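Local coordinates for protein BugD (Bordetella pertussis Tohama I, PDB 2F5X) that binds aspartic acid as a periplasmic solute receptor, probably delivering it to a membrane transporter of the tripartite tricarboxylate transporter type, at residues Val22-Ala27 with Ser76-His81; Ile62-Val67 with Pro94-Tyr99; Met80-Ser85 with Val235-Gly240; Ile105-Asp110 with Glu287-Lys292; Val109-Thr114 with Cys190-Asn195. All coordinates share one frame; numbering follows the deposited sequence.

Contact 1. Residues Val22-Ala27 with Ser76-His81; sequences VVPFAA and SILLMH. With ASP (aspartic acid), chain D.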
# COMPACT_ATOMS: atom_id res chain seq x y z
N VAL A 22 -13.53 -4.63 1.66
CA VAL A 22 -13.30 -3.19 1.63
C VAL A 22 -11.83 -2.89 1.34
O VAL A 22 -10.94 -3.39 2.03
CB VAL A 22 -13.74 -2.54 2.97
CG1 VAL A 22 -13.36 -1.04 3.04
CG2 VAL A 22 -15.26 -2.76 3.19
N VAL A 23 -11.62 -2.05 0.33
CA VAL A 23 -10.31 -1.51 -0.02
C VAL A 23 -10.38 -0.01 0.31
O VAL A 23 -11.17 0.70 -0.30
CB VAL A 23 -10.04 -1.70 -1.53
CG1 VAL A 23 -8.82 -0.89 -1.99
CG2 VAL A 23 -9.85 -3.17 -1.84
N PRO A 24 -9.64 0.46 1.32
CA PRO A 24 -9.74 1.87 1.74
C PRO A 24 -9.15 2.93 0.80
O PRO A 24 -8.65 3.96 1.26
CB PRO A 24 -8.99 1.87 3.08
CG PRO A 24 -9.09 0.41 3.55
CD PRO A 24 -8.78 -0.31 2.23
N PHE A 25 -9.23 2.70 -0.51
CA PHE A 25 -8.69 3.61 -1.52
C PHE A 25 -9.50 3.56 -2.79
O PHE A 25 -10.25 2.61 -3.02
CB PHE A 25 -7.23 3.25 -1.84
CG PHE A 25 -6.30 3.41 -0.67
CD1 PHE A 25 -5.87 4.68 -0.29
CD2 PHE A 25 -5.89 2.31 0.05
CE1 PHE A 25 -5.03 4.84 0.81
CE2 PHE A 25 -5.04 2.46 1.15
CZ PHE A 25 -4.61 3.72 1.53
N ALA A 26 -9.32 4.58 -3.62
CA ALA A 26 -10.03 4.70 -4.88
C ALA A 26 -9.81 3.49 -5.77
O ALA A 26 -8.72 2.90 -5.80
CB ALA A 26 -9.59 5.97 -5.60
N ALA A 27 -10.86 3.12 -6.50
CA ALA A 27 -10.79 2.03 -7.47
C ALA A 27 -9.73 2.31 -8.52
O ALA A 27 -9.47 3.47 -8.87
CB ALA A 27 -12.15 1.88 -8.14
N SER A 76 -18.19 -8.73 5.94
CA SER A 76 -17.39 -7.53 5.71
C SER A 76 -15.96 -7.82 6.14
O SER A 76 -15.69 -8.09 7.32
CB SER A 76 -17.93 -6.34 6.49
OG SER A 76 -19.27 -6.08 6.14
N ILE A 77 -15.04 -7.76 5.18
CA ILE A 77 -13.63 -7.96 5.48
C ILE A 77 -12.80 -6.81 4.92
O ILE A 77 -13.27 -6.06 4.04
CB ILE A 77 -13.12 -9.34 4.98
CG1 ILE A 77 -13.20 -9.44 3.45
CG2 ILE A 77 -13.91 -10.46 5.65
CD1 ILE A 77 -12.66 -10.77 2.87
N LEU A 78 -11.59 -6.66 5.44
CA LEU A 78 -10.73 -5.55 5.07
C LEU A 78 -9.51 -6.05 4.33
O LEU A 78 -8.86 -6.99 4.78
CB LEU A 78 -10.28 -4.81 6.34
CG LEU A 78 -9.29 -3.66 6.16
CD1 LEU A 78 -9.97 -2.49 5.46
CD2 LEU A 78 -8.72 -3.25 7.52
N LEU A 79 -9.20 -5.44 3.18
CA LEU A 79 -7.89 -5.62 2.58
C LEU A 79 -7.16 -4.30 2.69
O LEU A 79 -7.57 -3.30 2.09
CB LEU A 79 -7.96 -6.08 1.11
CG LEU A 79 -6.55 -6.29 0.53
CD1 LEU A 79 -5.92 -7.64 0.98
CD2 LEU A 79 -6.53 -6.14 -0.97
N MSE A 80 -6.10 -4.28 3.48
CA MSE A 80 -5.38 -3.04 3.75
C MSE A 80 -3.89 -3.32 3.84
O MSE A 80 -3.48 -4.44 4.13
CB MSE A 80 -5.92 -2.41 5.06
CG MSE A 80 -5.33 -1.04 5.44
SE MSE A 80 -5.37 0.30 4.01
CE MSE A 80 -4.26 1.66 4.90
N HIS A 81 -3.09 -2.29 3.58
CA HIS A 81 -1.65 -2.42 3.54
C HIS A 81 -0.97 -1.85 4.79
O HIS A 81 -1.65 -1.54 5.78
CB HIS A 81 -1.09 -1.84 2.24
CG HIS A 81 -1.35 -0.37 2.05
ND1 HIS A 81 -1.13 0.57 3.02
CD2 HIS A 81 -1.79 0.31 0.96
CE1 HIS A 81 -1.41 1.77 2.55
NE2 HIS A 81 -1.82 1.64 1.30
N ASP D . -2.40 1.67 -1.78
CA ASP D . -3.12 2.96 -2.02
C ASP D . -4.15 2.82 -3.13
O ASP D . -4.53 3.82 -3.77
CB ASP D . -2.14 4.07 -2.36
CG ASP D . -1.25 4.42 -1.20
OD1 ASP D . -0.26 5.16 -1.43
OD2 ASP D . -1.46 4.01 -0.03
OXT ASP D . -4.59 1.69 -3.39

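Contact 2. Residues Ile62-Val67 with Pro94-Tyr99; sequences IGTTQV and PGYEPY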
# COMPACT_ATOMS: atom_id res chain seq x y z
N ILE A 62 -10.43 5.77 6.93
CA ILE A 62 -11.89 5.72 6.85
C ILE A 62 -12.37 4.31 6.50
O ILE A 62 -13.28 3.77 7.15
CB ILE A 62 -12.43 6.79 5.85
CG1 ILE A 62 -12.13 8.21 6.36
CG2 ILE A 62 -13.92 6.59 5.58
CD1 ILE A 62 -12.59 8.52 7.73
N GLY A 63 -11.74 3.70 5.50
CA GLY A 63 -12.09 2.35 5.11
C GLY A 63 -11.78 1.33 6.20
O GLY A 63 -12.58 0.43 6.48
N THR A 64 -10.62 1.50 6.83
CA THR A 64 -10.21 0.60 7.91
C THR A 64 -11.20 0.68 9.06
O THR A 64 -11.62 -0.35 9.61
CB THR A 64 -8.80 0.95 8.37
OG1 THR A 64 -7.88 0.68 7.29
CG2 THR A 64 -8.36 -0.00 9.51
N THR A 65 -11.59 1.91 9.40
CA THR A 65 -12.54 2.16 10.46
C THR A 65 -13.90 1.55 10.13
O THR A 65 -14.55 0.98 11.02
CB THR A 65 -12.67 3.67 10.69
OG1 THR A 65 -11.44 4.15 11.23
CG2 THR A 65 -13.69 3.97 11.80
N GLN A 66 -14.31 1.66 8.86
CA GLN A 66 -15.57 1.08 8.43
C GLN A 66 -15.66 -0.41 8.76
O GLN A 66 -16.67 -0.88 9.30
CB GLN A 66 -15.82 1.32 6.94
CG GLN A 66 -17.17 0.77 6.49
CD GLN A 66 -17.42 0.98 5.02
OE1 GLN A 66 -17.45 2.11 4.55
NE2 GLN A 66 -17.61 -0.12 4.29
N VAL A 67 -14.61 -1.16 8.43
CA VAL A 67 -14.60 -2.58 8.75
C VAL A 67 -14.50 -2.80 10.26
O VAL A 67 -15.16 -3.70 10.80
CB VAL A 67 -13.50 -3.37 7.98
CG1 VAL A 67 -13.55 -4.85 8.33
CG2 VAL A 67 -13.70 -3.19 6.49
N PRO A 94 -7.15 7.33 14.92
CA PRO A 94 -7.29 6.82 13.55
C PRO A 94 -8.63 6.12 13.30
O PRO A 94 -8.93 5.82 12.14
CB PRO A 94 -6.14 5.83 13.44
CG PRO A 94 -5.91 5.36 14.82
CD PRO A 94 -6.18 6.54 15.71
N GLY A 95 -9.41 5.86 14.35
CA GLY A 95 -10.72 5.24 14.20
C GLY A 95 -10.75 3.77 14.59
O GLY A 95 -11.81 3.16 14.65
N TYR A 96 -9.57 3.20 14.84
CA TYR A 96 -9.46 1.79 15.18
C TYR A 96 -8.25 1.58 16.07
O TYR A 96 -7.39 2.46 16.20
CB TYR A 96 -9.35 0.92 13.91
CG TYR A 96 -8.11 1.20 13.09
CD1 TYR A 96 -7.00 0.36 13.16
CD2 TYR A 96 -8.04 2.32 12.27
CE1 TYR A 96 -5.84 0.63 12.44
CE2 TYR A 96 -6.89 2.60 11.53
CZ TYR A 96 -5.80 1.75 11.63
OH TYR A 96 -4.66 2.01 10.90
N GLU A 97 -8.20 0.40 16.68
CA GLU A 97 -7.12 -0.02 17.55
C GLU A 97 -6.39 -1.13 16.77
O GLU A 97 -6.99 -2.16 16.48
CB GLU A 97 -7.72 -0.54 18.86
CG GLU A 97 -6.90 -0.23 20.11
CD GLU A 97 -5.83 -1.27 20.39
OE1 GLU A 97 -5.46 -1.43 21.57
OE2 GLU A 97 -5.34 -1.92 19.44
N PRO A 98 -5.13 -0.91 16.38
CA PRO A 98 -4.48 -1.83 15.42
C PRO A 98 -4.32 -3.26 15.95
O PRO A 98 -4.30 -4.21 15.15
CB PRO A 98 -3.12 -1.16 15.18
CG PRO A 98 -2.87 -0.37 16.42
CD PRO A 98 -4.22 0.18 16.80
N TYR A 99 -4.22 -3.42 17.26
CA TYR A 99 -4.01 -4.75 17.84
C TYR A 99 -5.30 -5.46 18.23
O TYR A 99 -5.29 -6.68 18.43
CB TYR A 99 -3.10 -4.66 19.07
CG TYR A 99 -1.85 -3.83 18.86
CD1 TYR A 99 -0.90 -4.19 17.89
CD2 TYR A 99 -1.62 -2.69 19.62
CE1 TYR A 99 0.26 -3.42 17.71
CE2 TYR A 99 -0.47 -1.93 19.46
CZ TYR A 99 0.47 -2.30 18.50
OH TYR A 99 1.60 -1.54 18.35
O HOH W 1 -5.63 2.65 8.16

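Contact 3. Residues Met80-Ser85 with Val235-Gly240; sequences MHAGFS and VGIWHG. With ASP (aspartic acid), chain D.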
# COMPACT_ATOMS: atom_id res chain seq x y z
N MSE A 80 -6.10 -4.28 3.48
CA MSE A 80 -5.38 -3.04 3.75
C MSE A 80 -3.89 -3.32 3.84
O MSE A 80 -3.48 -4.44 4.13
CB MSE A 80 -5.92 -2.41 5.06
CG MSE A 80 -5.33 -1.04 5.44
SE MSE A 80 -5.37 0.30 4.01
CE MSE A 80 -4.26 1.66 4.90
N HIS A 81 -3.09 -2.29 3.58
CA HIS A 81 -1.65 -2.42 3.54
C HIS A 81 -0.97 -1.85 4.79
O HIS A 81 -1.65 -1.54 5.78
CB HIS A 81 -1.09 -1.84 2.24
CG HIS A 81 -1.35 -0.37 2.05
ND1 HIS A 81 -1.13 0.57 3.02
CD2 HIS A 81 -1.79 0.31 0.96
CE1 HIS A 81 -1.41 1.77 2.55
NE2 HIS A 81 -1.82 1.64 1.30
N ALA A 82 0.36 -1.73 4.74
CA ALA A 82 1.18 -1.27 5.86
C ALA A 82 0.72 0.06 6.48
O ALA A 82 1.07 0.37 7.62
CB ALA A 82 2.65 -1.18 5.44
N GLY A 83 -0.05 0.84 5.73
CA GLY A 83 -0.66 2.06 6.26
C GLY A 83 -1.51 1.79 7.49
O GLY A 83 -1.68 2.66 8.34
N PHE A 84 -2.03 0.56 7.59
CA PHE A 84 -2.72 0.09 8.79
C PHE A 84 -1.84 0.31 10.02
O PHE A 84 -2.35 0.66 11.08
CB PHE A 84 -3.01 -1.41 8.64
CG PHE A 84 -3.79 -2.02 9.77
CD1 PHE A 84 -5.17 -2.20 9.65
CD2 PHE A 84 -3.14 -2.48 10.91
CE1 PHE A 84 -5.90 -2.81 10.69
CE2 PHE A 84 -3.86 -3.08 11.96
CZ PHE A 84 -5.23 -3.25 11.85
N SER A 85 -0.53 0.12 9.84
CA SER A 85 0.44 0.23 10.93
C SER A 85 1.05 1.63 11.11
O SER A 85 1.60 1.92 12.17
CB SER A 85 1.54 -0.84 10.80
OG SER A 85 2.45 -0.55 9.75
N VAL A 235 11.37 0.31 1.72
CA VAL A 235 9.93 0.29 1.96
C VAL A 235 9.31 -0.85 1.19
O VAL A 235 9.35 -0.86 -0.05
CB VAL A 235 9.21 1.58 1.49
CG1 VAL A 235 7.75 1.58 1.98
CG2 VAL A 235 9.92 2.83 1.97
N GLY A 236 8.73 -1.80 1.92
CA GLY A 236 7.93 -2.85 1.32
C GLY A 236 6.52 -2.77 1.86
O GLY A 236 6.29 -2.86 3.08
N ILE A 237 5.56 -2.59 0.95
CA ILE A 237 4.18 -2.39 1.38
C ILE A 237 3.49 -3.74 1.48
O ILE A 237 2.92 -4.25 0.50
CB ILE A 237 3.48 -1.40 0.42
CG1 ILE A 237 4.21 -0.04 0.43
CG2 ILE A 237 1.99 -1.21 0.80
CD1 ILE A 237 4.32 0.65 1.81
N TRP A 238 3.58 -4.35 2.66
CA TRP A 238 2.87 -5.59 2.91
C TRP A 238 1.38 -5.27 2.99
O TRP A 238 0.98 -4.14 3.31
CB TRP A 238 3.35 -6.28 4.20
CG TRP A 238 3.31 -5.39 5.42
CD1 TRP A 238 4.33 -4.62 5.91
CD2 TRP A 238 2.20 -5.20 6.31
NE1 TRP A 238 3.92 -3.95 7.04
CE2 TRP A 238 2.62 -4.30 7.32
CE3 TRP A 238 0.89 -5.71 6.36
CZ2 TRP A 238 1.78 -3.89 8.36
CZ3 TRP A 238 0.05 -5.31 7.41
CH2 TRP A 238 0.50 -4.40 8.38
N HIS A 239 0.57 -6.26 2.65
CA HIS A 239 -0.89 -6.17 2.69
C HIS A 239 -1.40 -7.31 3.58
O HIS A 239 -0.85 -8.42 3.58
CB HIS A 239 -1.49 -6.37 1.29
CG HIS A 239 -1.38 -5.17 0.39
ND1 HIS A 239 -0.18 -4.58 0.05
CD2 HIS A 239 -2.34 -4.48 -0.28
CE1 HIS A 239 -0.40 -3.57 -0.77
NE2 HIS A 239 -1.71 -3.49 -0.99
N GLY A 240 -2.46 -7.02 4.34
CA GLY A 240 -3.11 -8.00 5.19
C GLY A 240 -4.61 -8.06 4.95
O GLY A 240 -5.18 -7.17 4.32
N ASP D . -2.40 1.67 -1.78
CA ASP D . -3.12 2.96 -2.02
C ASP D . -4.15 2.82 -3.13
O ASP D . -4.53 3.82 -3.77
CB ASP D . -2.14 4.07 -2.36
CG ASP D . -1.25 4.42 -1.20
OD1 ASP D . -0.26 5.16 -1.43
OD2 ASP D . -1.46 4.01 -0.03
OXT ASP D . -4.59 1.69 -3.39

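Contact 4. Residues Ile105-Asp110 with Glu287-Lys292; sequences IGLVVD and EALQAK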
# COMPACT_ATOMS: atom_id res chain seq x y z
N ILE A 105 -6.73 -12.24 9.58
CA ILE A 105 -6.86 -13.45 8.76
C ILE A 105 -5.48 -13.91 8.27
O ILE A 105 -5.10 -15.06 8.46
CB ILE A 105 -7.84 -13.24 7.57
CG1 ILE A 105 -9.21 -12.73 8.05
CG2 ILE A 105 -7.99 -14.54 6.74
CD1 ILE A 105 -9.86 -13.55 9.19
N GLY A 106 -4.74 -13.01 7.62
CA GLY A 106 -3.40 -13.35 7.19
C GLY A 106 -2.75 -12.29 6.32
O GLY A 106 -3.41 -11.33 5.89
N LEU A 107 -1.46 -12.47 6.09
CA LEU A 107 -0.73 -11.64 5.13
C LEU A 107 -1.08 -12.06 3.70
O LEU A 107 -1.61 -13.16 3.47
CB LEU A 107 0.78 -11.70 5.38
CG LEU A 107 1.19 -10.89 6.64
CD1 LEU A 107 2.51 -11.36 7.22
CD2 LEU A 107 1.23 -9.38 6.32
N VAL A 108 -0.81 -11.17 2.75
CA VAL A 108 -1.29 -11.33 1.37
C VAL A 108 -0.13 -11.17 0.38
O VAL A 108 0.31 -12.14 -0.24
CB VAL A 108 -2.43 -10.31 1.09
CG1 VAL A 108 -2.94 -10.41 -0.34
CG2 VAL A 108 -3.59 -10.50 2.09
N VAL A 109 0.37 -9.94 0.24
CA VAL A 109 1.47 -9.64 -0.68
C VAL A 109 2.40 -8.60 -0.04
O VAL A 109 2.02 -7.92 0.91
CB VAL A 109 0.97 -9.07 -2.06
CG1 VAL A 109 0.24 -10.13 -2.88
CG2 VAL A 109 0.10 -7.81 -1.88
N ASP A 110 3.60 -8.49 -0.59
CA ASP A 110 4.54 -7.43 -0.22
C ASP A 110 4.95 -6.71 -1.51
O ASP A 110 5.50 -7.34 -2.43
CB ASP A 110 5.74 -8.06 0.51
CG ASP A 110 6.71 -7.03 1.06
OD1 ASP A 110 6.44 -5.81 1.02
OD2 ASP A 110 7.80 -7.38 1.56
N GLU A 287 -1.65 -15.56 12.97
CA GLU A 287 -0.46 -15.30 13.78
C GLU A 287 0.60 -14.48 13.05
O GLU A 287 1.23 -13.60 13.64
CB GLU A 287 0.12 -16.62 14.28
CG GLU A 287 -0.81 -17.37 15.24
CD GLU A 287 -1.79 -18.33 14.56
OE1 GLU A 287 -1.87 -18.41 13.31
OE2 GLU A 287 -2.49 -19.05 15.31
N ALA A 288 0.79 -14.77 11.76
CA ALA A 288 1.79 -14.04 10.97
C ALA A 288 1.39 -12.58 10.81
O ALA A 288 2.23 -11.68 10.94
CB ALA A 288 1.99 -14.71 9.61
N LEU A 289 0.11 -12.33 10.56
CA LEU A 289 -0.36 -10.95 10.41
C LEU A 289 -0.29 -10.20 11.75
O LEU A 289 0.16 -9.05 11.79
CB LEU A 289 -1.77 -10.91 9.81
CG LEU A 289 -2.38 -9.51 9.62
CD1 LEU A 289 -1.46 -8.63 8.79
CD2 LEU A 289 -3.77 -9.62 8.99
N GLN A 290 -0.68 -10.87 12.84
CA GLN A 290 -0.63 -10.25 14.17
C GLN A 290 0.81 -9.84 14.49
O GLN A 290 1.06 -8.73 14.96
CB GLN A 290 -1.20 -11.20 15.22
CG GLN A 290 -1.06 -10.74 16.68
CD GLN A 290 -1.53 -11.78 17.68
OE1 GLN A 290 -1.30 -12.98 17.49
NE2 GLN A 290 -2.19 -11.33 18.75
N ALA A 291 1.76 -10.74 14.21
CA ALA A 291 3.18 -10.50 14.47
C ALA A 291 3.70 -9.34 13.63
O ALA A 291 4.49 -8.52 14.11
CB ALA A 291 4.00 -11.75 14.20
N LYS A 292 3.26 -9.28 12.38
CA LYS A 292 3.67 -8.19 11.48
C LYS A 292 3.22 -6.84 12.02
O LYS A 292 4.01 -5.90 12.09
CB LYS A 292 3.11 -8.41 10.06
CG LYS A 292 3.57 -7.34 9.03
CD LYS A 292 5.08 -7.39 8.76
CE LYS A 292 5.51 -8.65 8.01
NZ LYS A 292 6.99 -8.70 7.82

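Contact 5. Residues Val109-Thr114 with Cys190-Asn195; sequences VDVPMT and CDQTTN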
# COMPACT_ATOMS: atom_id res chain seq x y z
N VAL A 109 0.37 -9.94 0.24
CA VAL A 109 1.47 -9.64 -0.68
C VAL A 109 2.40 -8.60 -0.04
O VAL A 109 2.02 -7.92 0.91
CB VAL A 109 0.97 -9.07 -2.06
CG1 VAL A 109 0.24 -10.13 -2.88
CG2 VAL A 109 0.10 -7.81 -1.88
N ASP A 110 3.60 -8.49 -0.59
CA ASP A 110 4.54 -7.43 -0.22
C ASP A 110 4.95 -6.71 -1.51
O ASP A 110 5.50 -7.34 -2.43
CB ASP A 110 5.74 -8.06 0.51
CG ASP A 110 6.71 -7.03 1.06
OD1 ASP A 110 6.44 -5.81 1.02
OD2 ASP A 110 7.80 -7.38 1.56
N VAL A 111 4.66 -5.41 -1.60
CA VAL A 111 4.80 -4.65 -2.85
C VAL A 111 5.86 -3.57 -2.70
O VAL A 111 5.78 -2.75 -1.79
CB VAL A 111 3.44 -4.01 -3.26
CG1 VAL A 111 3.50 -3.38 -4.67
CG2 VAL A 111 2.32 -5.07 -3.20
N PRO A 112 6.82 -3.53 -3.62
CA PRO A 112 7.85 -2.48 -3.59
C PRO A 112 7.32 -1.18 -4.19
O PRO A 112 6.27 -1.18 -4.85
CB PRO A 112 8.98 -3.06 -4.44
CG PRO A 112 8.27 -3.95 -5.45
CD PRO A 112 7.03 -4.46 -4.74
N MSE A 113 8.04 -0.09 -3.96
CA MSE A 113 7.64 1.20 -4.51
C MSE A 113 8.66 1.78 -5.50
O MSE A 113 9.84 1.40 -5.48
CB MSE A 113 7.31 2.17 -3.37
CG MSE A 113 6.23 1.60 -2.43
SE MSE A 113 5.81 2.82 -1.03
CE MSE A 113 4.70 4.06 -2.12
N THR A 114 8.17 2.66 -6.36
CA THR A 114 8.98 3.37 -7.34
C THR A 114 8.82 4.87 -7.15
O THR A 114 7.69 5.36 -7.00
CB THR A 114 8.53 3.04 -8.78
OG1 THR A 114 7.11 3.23 -8.89
CG2 THR A 114 8.76 1.55 -9.09
N CYS A 190 5.85 8.84 -4.95
CA CYS A 190 6.30 7.48 -4.68
C CYS A 190 5.07 6.60 -4.64
O CYS A 190 4.13 6.91 -3.91
CB CYS A 190 7.00 7.41 -3.33
SG CYS A 190 7.89 5.85 -3.00
N ASP A 191 5.08 5.52 -5.40
CA ASP A 191 3.85 4.71 -5.56
C ASP A 191 4.25 3.24 -5.78
O ASP A 191 5.40 2.94 -6.13
CB ASP A 191 3.01 5.32 -6.69
CG ASP A 191 1.64 4.66 -6.89
OD1 ASP A 191 1.10 3.94 -6.02
OD2 ASP A 191 1.01 4.89 -7.94
N GLN A 192 3.32 2.33 -5.54
CA GLN A 192 3.59 0.89 -5.60
C GLN A 192 3.65 0.38 -7.03
O GLN A 192 2.93 0.91 -7.89
CB GLN A 192 2.53 0.12 -4.84
CG GLN A 192 2.55 0.42 -3.34
CD GLN A 192 1.21 0.09 -2.72
OE1 GLN A 192 0.42 0.98 -2.41
NE2 GLN A 192 0.94 -1.19 -2.57
N THR A 193 4.48 -0.63 -7.28
CA THR A 193 4.61 -1.21 -8.62
C THR A 193 3.32 -1.81 -9.18
O THR A 193 3.15 -1.92 -10.39
CB THR A 193 5.75 -2.26 -8.69
OG1 THR A 193 5.53 -3.30 -7.72
CG2 THR A 193 7.09 -1.63 -8.28
N THR A 194 2.39 -2.18 -8.30
CA THR A 194 1.07 -2.66 -8.74
C THR A 194 0.26 -1.55 -9.39
O THR A 194 -0.77 -1.81 -10.03
CB THR A 194 0.28 -3.22 -7.56
OG1 THR A 194 0.48 -2.35 -6.44
CG2 THR A 194 0.83 -4.58 -7.12
N ASN A 195 0.70 -0.30 -9.21
CA ASN A 195 0.09 0.84 -9.91
C ASN A 195 0.98 1.50 -10.96
O ASN A 195 0.48 2.10 -11.93
CB ASN A 195 -0.41 1.89 -8.91
CG ASN A 195 -1.42 2.86 -9.52
OD1 ASN A 195 -2.39 2.43 -10.16
ND2 ASN A 195 -1.19 4.16 -9.34

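Contact 1. Residues Val22-Ala27 with Ser76-His81
Chi1 sends F25 CG anti to its carbonyl carbon (-64°) and H81 CG between its own backbone N and carbonyl carbon (61°). The rings lie nearly parallel, planes 21° apart, but slid so far past each other that they barely overlap; F25 CE2 comes 3.3 Å from H81 NE2. The side chain of M80, a selenomethionine here, crosses F25 at about a right angle, its SE oblique to the ring and 3.6 Å from F25 CE2, in a Met-aromatic contact. P24 CG meets the same SE and also L78 CD1, 3.6 Å away, so the compact proline ring touches both L78 and M80.

Behind this cluster, 19-23 and 76-81 are neighbouring parallel strands of an alpha/beta sheet, and the pocket opens where they end, as is usual in periplasmic binding proteins. V22 holds the pairing from both of its backbone polar atoms: its N donates to I77 O at 2.8 Å, and its O accepts from L79 N at 2.9 Å.

Beyond the strand ends the aspartate ligand takes over. F25 lays one face against it, with the ligand CA 3.4 Å above the plane and over the ring centre, an apolar wall suited to the ligand's carbon skeleton. H81 NE2 donates to the ligand OD2 at 2.7 Å, although the bond is bent; T31 and S151 are among the ligand's other partners.

Contact 2. Residues Ile62-Val67 with Pro94-Tyr99
Helix 61-68 packs here against the irregular loop that leads from helix 83-86 to strand 102-117, with T64 and T65 meeting P94, G95 and Y96. The join is a CH-pi contact backed by a water bridge. T64 CG2 stands 3.5 Å above the Y96 ring plane, over its centre and only 8° off the ring normal, so the methyl is nearly equidistant from the six ring carbons. A threonine suits this place because its two branches do different work: CG2, anti to the backbone N, covers the ring, while OG1 points back beside that N and bonds to G60 O one helical turn earlier. The same OG1 accepts from a water at 3.1 Å, and that water also donates to Y96 OH at 3.0 Å. The phenol oxygen has a further partner in F84 O, which ties the loop to the short helix 83-86; F102 of the following strand touches both T64 and Y96.

T65, the next residue, faces the loop backbone. Its OG1 bonds to T61 O within the helix and lies at the edge of the Y96 ring, near the ring plane. G95 is needed twice over: its positive phi of 104° would jam a side chain against the preceding carbonyl, and a CB would also run into the threonine hydroxyl. With only hydrogens there, T65 OG1 approaches to 3.2 Å from G95 CA, and T65 CG2 lies 3.5 Å from G95 O.

Contact 3. Residues Met80-Ser85 with Val235-Gly240
M80 and G240 satisfy each other's backbone: G240 N donates to M80 O at 2.8 Å, almost straight at 175°, and M80 N donates to G240 O at 3.1 Å. One residue on, H81 faces H239 as a non-hydrogen-bonded pair with the CA atoms only 3.9 Å apart, and the pairing then frays, since A82 N reaches W238 O only in a weak bond of 2.9 Å.

This is the end of an antiparallel pairing between strands 76-81 and 236-244, at the point where the first strand turns into helix 83-86. H81 serves both structures. Its ND1 accepts from G83 N, which lies in the ring plane, and so caps the start of the helix; this leaves NE2 as the donor toward the ligand. G83 fits because a CB would strike H81 CE1. Further along, A82 O takes two donors, S85 N and S85 OG, the hydroxyl at 2.7 Å on a lone pair in the carbonyl plane.

H239 is secured at both nitrogens: ND1 donates to I237 O at 3.1 Å from above that carbonyl's plane, and NE2 bonds to T31 OG1. Its face is covered by H81 CB, 3.5 Å above the ring centre, and receives the edge of the H81 ring, the two planes at 74°. On the other side of the strand, the small A82 CB rests over the five-membered ring of W238, 3.4 Å from NE1, whose own proton goes to Q296 of helix 286-306.

Contact 4. Residues Ile105-Asp110 with Glu287-Lys292
L107 and L289 cross obliquely where helix 286-306 lies over strand 102-117, a helix-on-sheet packing in which the segment axes approach to 6.3 Å and their directions differ by 74°. In L107, chi1 (-74°) puts CG anti to the carbonyl carbon, and chi2 (157°) sets where the two methyls go. CD2 meets L289 CD1 at 3.7 Å, whereas CD1 sits 3.7 Å from A288 O and faces the A288 methyl at 4.1 Å. The short alanine side chain suits a helix position this near the strand, and the forked leucine tip touches A288 with one methyl, L289 with the other and K292 with both.

K292 crosses L107 at about a right angle. Bent at chi2 and chi3, its chain uses its aliphatic part against the leucine, with CG 4.1 Å from L107 CD2. W238 of the neighbouring strand touches both L107 and K292.

The strand is uneven at this point: I105 and G106 both face M241 in a classic beta bulge. G106 offers bare backbone to the helix, and L289 covers it with CB and one methyl, while W242 also packs on this leucine. L289 CD2 reaches 3.6 Å from G106 O.

Contact 5. Residues Val109-Thr114 with Cys190-Asn195
T114 and D191 form an antiparallel hydrogen-bonded pair, T114 N donating to D191 O at 2.8 Å and D191 N to T114 O at 3.1 Å, while the short strand axes run at 149° to each other. Strands 102-117 and 188-192 are neighbours in the sheet, and the second gives way to helix 193-201 straight after Q192, its N-cap residue. T193 N, already in the helix, still bonds back to P112 O.

V111 meets this strand-to-helix junction with one methyl: CG1 is 3.6 Å from Q192 CB and equally close to T194 OG1. The branched valine packs against the bend, crossing Q192 at about a right angle. Q192 itself extends beyond CG, and its OE1 accepts from the amino group of the bound aspartate. M113, a selenomethionine, curls at chi3 so that CE lies 3.4 Å from C190 O, while its CB packs on C190 SG, the sulfur of the disulfide to C154.

D191 ties the turn together with both carboxylate oxygens. OD1 takes Q192 N from above the carboxylate plane, and the syn lone pair of OD2 receives N195 ND2 at 2.7 Å, nearly straight at 177°.

How the contacts relate
Contacts 1, 3 and 5 are buried and meet the aspartate pocket through F25, H81 and Q192; contact 4 is buried but carries no pocket residue, and contact 2 is only partly buried, toward the periphery. Strand 76-81 belongs to contacts 1 and 3, pairing parallel in one and antiparallel in the other, and strand 102-117 is common to contacts 4 and 5. Strand 236-244 joins the two groups, with I237 N probably bonded to V111 O and H239 N to V109 O. Contacts 1, 3 and 5 combine backbone strand bonds with side-chain packing, contact 4 is apolar packing, and contact 2, a methyl over a ring with a water, meets contact 3 through Y96 and F84.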